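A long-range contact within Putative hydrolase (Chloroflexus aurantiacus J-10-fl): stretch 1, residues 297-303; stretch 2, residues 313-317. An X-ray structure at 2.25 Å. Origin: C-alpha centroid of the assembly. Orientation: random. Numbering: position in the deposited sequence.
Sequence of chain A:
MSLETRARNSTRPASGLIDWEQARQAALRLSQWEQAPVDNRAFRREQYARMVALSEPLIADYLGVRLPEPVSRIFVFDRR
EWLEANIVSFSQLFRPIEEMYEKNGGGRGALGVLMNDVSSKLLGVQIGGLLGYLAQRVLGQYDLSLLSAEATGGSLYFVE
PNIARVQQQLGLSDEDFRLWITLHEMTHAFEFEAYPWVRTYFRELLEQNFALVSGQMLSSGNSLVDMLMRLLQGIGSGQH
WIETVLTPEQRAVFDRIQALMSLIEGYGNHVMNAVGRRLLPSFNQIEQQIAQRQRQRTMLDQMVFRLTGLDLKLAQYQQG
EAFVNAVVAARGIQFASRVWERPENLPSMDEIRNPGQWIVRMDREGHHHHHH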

# COMPACT_ATOMS: atom_id res chain seq x y z
N ARG A 297 -2.52 8.25 -5.30
CA ARG A 297 -2.61 6.91 -4.72
C ARG A 297 -3.32 6.95 -3.38
O ARG A 297 -4.09 6.05 -3.04
CB ARG A 297 -1.21 6.32 -4.52
CG ARG A 297 -1.21 4.89 -4.01
CD ARG A 297 -0.09 4.65 -2.98
NE ARG A 297 -0.30 5.41 -1.74
CZ ARG A 297 -1.14 5.06 -0.77
NH1 ARG A 297 -1.86 3.95 -0.86
NH2 ARG A 297 -1.27 5.84 0.30
N THR A 298 -3.06 8.00 -2.62
CA THR A 298 -3.66 8.18 -1.31
C THR A 298 -5.16 8.38 -1.42
O THR A 298 -5.94 7.82 -0.65
CB THR A 298 -3.02 9.39 -0.60
OG1 THR A 298 -1.69 9.04 -0.22
CG2 THR A 298 -3.82 9.79 0.63
N MET A 299 -5.58 9.18 -2.39
CA MET A 299 -6.99 9.45 -2.58
C MET A 299 -7.74 8.19 -3.00
O MET A 299 -8.83 7.92 -2.50
CB MET A 299 -7.18 10.55 -3.62
CG MET A 299 -6.55 11.87 -3.22
SD MET A 299 -6.79 13.20 -4.42
CE MET A 299 -5.81 12.60 -5.80
N LEU A 300 -7.15 7.42 -3.90
CA LEU A 300 -7.79 6.20 -4.36
C LEU A 300 -7.79 5.12 -3.28
O LEU A 300 -8.71 4.30 -3.20
CB LEU A 300 -7.09 5.69 -5.63
CG LEU A 300 -7.10 6.60 -6.87
CD1 LEU A 300 -6.18 6.01 -7.93
CD2 LEU A 300 -8.52 6.77 -7.43
N ASP A 301 -6.76 5.11 -2.44
CA ASP A 301 -6.69 4.13 -1.36
C ASP A 301 -7.82 4.45 -0.37
O ASP A 301 -8.47 3.56 0.18
CB ASP A 301 -5.34 4.19 -0.66
CG ASP A 301 -5.13 3.03 0.29
OD1 ASP A 301 -5.73 1.95 0.08
OD2 ASP A 301 -4.34 3.19 1.24
N GLN A 302 -8.06 5.73 -0.18
CA GLN A 302 -9.12 6.18 0.71
C GLN A 302 -10.48 5.83 0.10
O GLN A 302 -11.39 5.35 0.80
CB GLN A 302 -9.00 7.68 0.89
CG GLN A 302 -10.03 8.24 1.81
CD GLN A 302 -9.87 9.73 1.94
OE1 GLN A 302 -10.81 10.48 1.71
NE2 GLN A 302 -8.68 10.16 2.31
N MET A 303 -10.61 6.09 -1.20
CA MET A 303 -11.83 5.80 -1.97
C MET A 303 -12.26 4.36 -1.75
O MET A 303 -13.45 4.08 -1.57
CB MET A 303 -11.57 6.05 -3.47
CG MET A 303 -12.74 5.75 -4.43
SD MET A 303 -13.15 4.01 -4.79
CE MET A 303 -11.85 3.55 -5.91
N LYS A 313 -10.77 9.19 6.66
CA LYS A 313 -10.00 10.09 5.81
C LYS A 313 -8.50 9.90 6.02
O LYS A 313 -8.01 10.11 7.12
CB LYS A 313 -10.40 11.54 6.06
CG LYS A 313 -9.64 12.55 5.21
CD LYS A 313 -10.09 13.97 5.52
CE LYS A 313 -9.34 14.98 4.66
NZ LYS A 313 -9.78 16.37 4.93
N LEU A 314 -7.82 9.45 4.98
CA LEU A 314 -6.37 9.26 5.08
C LEU A 314 -5.63 10.60 5.20
O LEU A 314 -6.24 11.64 4.90
CB LEU A 314 -5.84 8.49 3.86
CG LEU A 314 -6.41 7.09 3.64
CD1 LEU A 314 -5.80 6.45 2.40
CD2 LEU A 314 -6.16 6.22 4.87
N ALA A 315 -4.39 10.59 5.62
CA ALA A 315 -3.64 11.83 5.75
C ALA A 315 -2.73 12.06 4.56
O ALA A 315 -2.15 11.13 4.00
CB ALA A 315 -2.84 11.83 7.04
N GLN A 316 -2.62 13.34 4.15
CA GLN A 316 -1.80 13.75 3.01
C GLN A 316 -0.51 12.97 2.84
O GLN A 316 -0.47 11.93 2.18
CB GLN A 316 -1.49 15.24 3.13
N TYR A 317 0.55 13.50 3.44
CA TYR A 317 1.88 12.91 3.39
C TYR A 317 2.70 13.78 4.32
O TYR A 317 2.23 14.84 4.76
CB TYR A 317 2.46 12.97 1.98

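Stretch 2 has no regular helix or strand, and it packs against one side of the helix that runs through stretch 1. The contact is small, with 275 Å² buried in total, and among the modelled atoms no hydrogen bond crosses it; what the modelled atoms offer is van der Waals packing.

Lys-313 comes first and stays at the margin. Its CA-to-CB bond points away from the helix and its chain is fully extended, all four chi angles t, which suits a charged amine in an exposed place. The base of that chain still meets the helix, Lys-313 CG lying 3.9 Å from Gln-302 NE2.

Leu-314 is the anchor. It loses more area to the partner than any other residue, and it points toward the helix in the m,t rotamer. Its CD1 rests 3.3 Å from Thr-298 O and 3.8 Å from Asp-301 OD2. Thr-298 O is already engaged within the helix, accepting from Gln-302 N at 3.0 Å, while Asp-301 OD2 takes a weak hydrogen bond, part of a salt bridge, from Arg-297 NH1 at 3.3 Å. A methyl can therefore sit beside these oxygens without leaving them partnerless. On the neighbouring turns, Thr-298 CG2 approaches Leu-314 CB at 4.0 Å, and Gln-302, extended with chi1 and chi2 both t, brings its NE2 to 3.6 Å from Leu-314 CB. Gln-302 NE2 also stands 2.9 Å from Leu-314 N, but as modelled both are donors, so the proximity is not a hydrogen bond.

Ala-315 turns its methyl away and contributes backbone instead, its O lying 4.0 Å from Thr-298 CG2. Gln-316 likewise points away and is modelled only to CB; its O is 3.9 Å from Thr-298 OG1. Tyr-317, also built only to CB, makes no contact with the atoms present.

The rule is economical: Thr-298 and Gln-302, four residues apart, face the loop, and one leucine packs against both.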